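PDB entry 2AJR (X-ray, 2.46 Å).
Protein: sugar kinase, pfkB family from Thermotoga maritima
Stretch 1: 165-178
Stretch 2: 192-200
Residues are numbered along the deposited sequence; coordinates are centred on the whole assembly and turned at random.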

# COMPACT_ATOMS: atom_id res chain seq x y z
N CYS A 165 -22.92 12.69 11.92
CA CYS A 165 -22.18 13.88 12.36
C CYS A 165 -23.07 14.92 13.01
O CYS A 165 -22.64 15.63 13.93
CB CYS A 165 -21.48 14.54 11.19
SG CYS A 165 -20.23 13.46 10.50
N ASN A 166 -24.28 15.05 12.51
CA ASN A 166 -25.23 15.93 13.13
C ASN A 166 -25.50 15.42 14.55
O ASN A 166 -25.45 16.19 15.50
CB ASN A 166 -26.52 16.01 12.30
CG ASN A 166 -27.45 17.06 12.79
OD1 ASN A 166 -28.03 16.95 13.87
ND2 ASN A 166 -27.61 18.12 12.00
N GLU A 167 -25.75 14.12 14.70
CA GLU A 167 -26.09 13.59 16.01
C GLU A 167 -24.92 13.81 16.97
O GLU A 167 -25.14 14.14 18.12
CB GLU A 167 -26.48 12.10 15.96
CG GLU A 167 -27.24 11.60 17.19
N LEU A 168 -23.70 13.67 16.47
CA LEU A 168 -22.51 13.80 17.31
C LEU A 168 -22.32 15.20 17.85
O LEU A 168 -21.93 15.38 19.00
CB LEU A 168 -21.25 13.39 16.54
CG LEU A 168 -21.19 11.90 16.24
CD1 LEU A 168 -20.01 11.59 15.32
CD2 LEU A 168 -21.11 11.09 17.53
N VAL A 169 -22.56 16.20 16.99
CA VAL A 169 -22.48 17.60 17.39
C VAL A 169 -23.59 17.90 18.39
O VAL A 169 -23.39 18.62 19.38
CB VAL A 169 -22.61 18.54 16.17
CG1 VAL A 169 -22.83 19.99 16.61
CG2 VAL A 169 -21.38 18.42 15.26
N ARG A 170 -24.76 17.34 18.11
CA ARG A 170 -25.95 17.62 18.90
C ARG A 170 -25.78 17.11 20.32
O ARG A 170 -25.99 17.83 21.29
CB ARG A 170 -27.17 16.99 18.23
CG ARG A 170 -28.50 17.64 18.62
CD ARG A 170 -29.64 16.66 18.44
NE ARG A 170 -29.52 15.57 19.41
CZ ARG A 170 -30.20 14.43 19.37
NH1 ARG A 170 -31.07 14.19 18.40
NH2 ARG A 170 -30.00 13.52 20.31
N LEU A 171 -25.39 15.84 20.43
CA LEU A 171 -25.13 15.24 21.72
C LEU A 171 -24.09 16.04 22.51
O LEU A 171 -24.29 16.32 23.69
CB LEU A 171 -24.66 13.80 21.53
CG LEU A 171 -25.73 12.83 21.01
CD1 LEU A 171 -25.09 11.61 20.34
CD2 LEU A 171 -26.63 12.41 22.15
N ALA A 172 -23.00 16.41 21.85
CA ALA A 172 -21.92 17.18 22.47
C ALA A 172 -22.46 18.50 23.00
O ALA A 172 -22.24 18.89 24.16
CB ALA A 172 -20.81 17.45 21.47
N ARG A 173 -23.20 19.16 22.12
CA ARG A 173 -23.63 20.53 22.34
C ARG A 173 -24.72 20.63 23.42
O ARG A 173 -24.67 21.50 24.28
CB ARG A 173 -24.08 21.11 20.99
CG ARG A 173 -23.59 22.49 20.68
CD ARG A 173 -22.10 22.70 20.77
NE ARG A 173 -21.92 24.05 21.32
CZ ARG A 173 -21.71 24.35 22.61
NH1 ARG A 173 -21.56 23.40 23.53
NH2 ARG A 173 -21.60 25.62 22.98
N GLU A 174 -25.69 19.72 23.40
CA GLU A 174 -26.69 19.65 24.47
C GLU A 174 -26.05 19.52 25.85
O GLU A 174 -26.63 19.92 26.84
CB GLU A 174 -27.65 18.48 24.22
CG GLU A 174 -28.73 18.79 23.18
CD GLU A 174 -29.48 17.57 22.65
OE1 GLU A 174 -29.10 16.41 22.96
OE2 GLU A 174 -30.46 17.78 21.90
N ARG A 175 -24.84 18.96 25.92
CA ARG A 175 -24.16 18.70 27.18
C ARG A 175 -23.13 19.79 27.50
O ARG A 175 -22.28 19.61 28.36
CB ARG A 175 -23.46 17.35 27.11
CG ARG A 175 -23.64 16.45 28.31
CD ARG A 175 -23.65 14.98 27.89
NE ARG A 175 -24.74 14.71 26.94
CZ ARG A 175 -25.02 13.51 26.44
NH1 ARG A 175 -24.31 12.44 26.79
NH2 ARG A 175 -26.03 13.37 25.58
N GLY A 176 -23.20 20.90 26.78
CA GLY A 176 -22.25 22.00 26.98
C GLY A 176 -20.80 21.70 26.64
O GLY A 176 -19.89 22.40 27.11
N VAL A 177 -20.55 20.67 25.83
CA VAL A 177 -19.20 20.39 25.38
C VAL A 177 -18.89 21.22 24.13
O VAL A 177 -19.67 21.29 23.18
CB VAL A 177 -18.99 18.91 25.11
CG1 VAL A 177 -17.59 18.66 24.60
CG2 VAL A 177 -19.25 18.11 26.39
N PHE A 178 -17.74 21.87 24.16
CA PHE A 178 -17.31 22.75 23.09
C PHE A 178 -16.89 21.88 21.90
O PHE A 178 -16.22 20.86 22.09
CB PHE A 178 -16.14 23.59 23.60
CG PHE A 178 -15.80 24.75 22.74
CD1 PHE A 178 -14.87 24.62 21.72
CD2 PHE A 178 -16.36 25.98 22.97
CE1 PHE A 178 -14.54 25.69 20.93
CE2 PHE A 178 -16.03 27.06 22.19
CZ PHE A 178 -15.12 26.92 21.17
N TYR A 192 -25.09 21.36 9.48
CA TYR A 192 -25.75 22.68 9.54
C TYR A 192 -27.27 22.61 9.30
O TYR A 192 -27.94 23.62 9.42
CB TYR A 192 -25.05 23.72 8.66
CG TYR A 192 -23.80 24.22 9.36
CD1 TYR A 192 -22.61 23.51 9.27
CD2 TYR A 192 -23.83 25.36 10.16
CE1 TYR A 192 -21.47 23.92 9.94
CE2 TYR A 192 -22.67 25.79 10.84
CZ TYR A 192 -21.50 25.06 10.72
OH TYR A 192 -20.34 25.43 11.36
N GLU A 193 -27.78 21.43 8.95
CA GLU A 193 -29.21 21.13 9.09
C GLU A 193 -29.58 21.26 10.56
O GLU A 193 -30.37 22.09 10.95
CB GLU A 193 -29.57 19.69 8.64
CG GLU A 193 -29.46 19.34 7.15
CD GLU A 193 -29.96 17.91 6.80
OE1 GLU A 193 -30.55 17.23 7.67
OE2 GLU A 193 -29.79 17.46 5.65
N GLY A 194 -28.97 20.43 11.39
CA GLY A 194 -29.56 20.02 12.68
C GLY A 194 -29.52 21.13 13.68
O GLY A 194 -28.78 22.11 13.48
N PRO A 195 -30.31 21.00 14.75
CA PRO A 195 -30.57 22.04 15.75
C PRO A 195 -29.35 22.61 16.45
O PRO A 195 -29.39 23.77 16.88
CB PRO A 195 -31.49 21.33 16.77
CG PRO A 195 -31.36 19.90 16.50
CD PRO A 195 -31.06 19.77 15.04
N GLU A 196 -28.29 21.82 16.58
CA GLU A 196 -27.07 22.31 17.21
C GLU A 196 -25.97 22.46 16.19
O GLU A 196 -26.00 21.87 15.11
CB GLU A 196 -26.65 21.38 18.35
CG GLU A 196 -27.62 21.40 19.57
CD GLU A 196 -27.55 22.67 20.44
OE1 GLU A 196 -26.74 23.58 20.14
OE2 GLU A 196 -28.30 22.76 21.43
N PHE A 197 -24.98 23.27 16.55
CA PHE A 197 -23.94 23.67 15.62
C PHE A 197 -22.55 23.62 16.26
O PHE A 197 -22.41 23.79 17.47
CB PHE A 197 -24.24 25.09 15.11
CG PHE A 197 -25.54 25.20 14.37
CD1 PHE A 197 -25.63 24.81 13.04
CD2 PHE A 197 -26.69 25.68 15.00
CE1 PHE A 197 -26.83 24.89 12.34
CE2 PHE A 197 -27.90 25.76 14.32
CZ PHE A 197 -27.97 25.37 12.98
N PRO A 198 -21.51 23.38 15.44
CA PRO A 198 -20.15 23.44 15.94
C PRO A 198 -19.76 24.82 16.45
O PRO A 198 -20.20 25.81 15.89
CB PRO A 198 -19.32 23.09 14.71
CG PRO A 198 -20.24 22.36 13.84
CD PRO A 198 -21.54 23.00 14.02
N ASN A 199 -18.94 24.87 17.49
CA ASN A 199 -18.39 26.13 17.96
C ASN A 199 -17.33 26.69 17.00
O ASN A 199 -17.30 27.90 16.74
CB ASN A 199 -17.79 25.93 19.34
CG ASN A 199 -18.83 25.52 20.34
OD1 ASN A 199 -19.07 24.33 20.57
ND2 ASN A 199 -19.49 26.51 20.92
N VAL A 200 -16.48 25.79 16.50
CA VAL A 200 -15.41 26.10 15.56
C VAL A 200 -15.52 25.16 14.36
O VAL A 200 -15.49 23.95 14.51
CB VAL A 200 -14.01 25.87 16.18
CG1 VAL A 200 -12.93 26.20 15.16
CG2 VAL A 200 -13.85 26.69 17.45

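No hydrogen bond or salt bridge joins the two stretches; packing does the work, burying 603 Å² summed over both sides. The helix running through residues 165-173, which begins earlier in the chain, presents Asn166, Val169, Arg170 and Arg173 to the loop that follows Glu193, and CA separations of 6.0 Å for Asn166 and Gly194 and 5.1 Å for Arg170 and Glu196 measure how closely the backbones approach.

Apolar contacts come first. Val169, buried and with chi1 in t, points toward stretch 2; its CG1 lies 3.7 Å from Phe197 C and 4.2 Å from Pro198 CD. A short branched side chain suits a place where much of the partner surface is backbone. Past the helix, Phe178 starts sideways, but its ring end comes nearer. Asn199 CB sits 3.5 Å from the centroid of the Phe178 ring, 17° off the ring normal, a CH-pi contact over the face. Phe178 CE1 also meets Val200 CG2 at 3.7 Å.

Aliphatic parts of charged residues extend this packing: Arg170 CG and Glu196 CG are 4.0 Å apart. The carboxylate atom Glu196 OE1 lies 3.4 Å from the methylene Arg173 CG, a contact with carbon and not a salt bridge. Glu196, with chi1 and chi2 both in m, folds against the helix and has 93 Å² covered.

The polar contacts need more caution. Arg173 NE is 3.0 Å from Asn199 OD1, but the angle is poor: the oxygen lies over a face of the guanidinium, whereas N-H bonds point within its plane. Arg173 NH1 instead makes a weak hydrogen bond to Val177 O (2.9 Å, 118°), within stretch 1. Asn166 ND2 to Gly194 N, at 2.7 Å, pairs two donors and supports no bond.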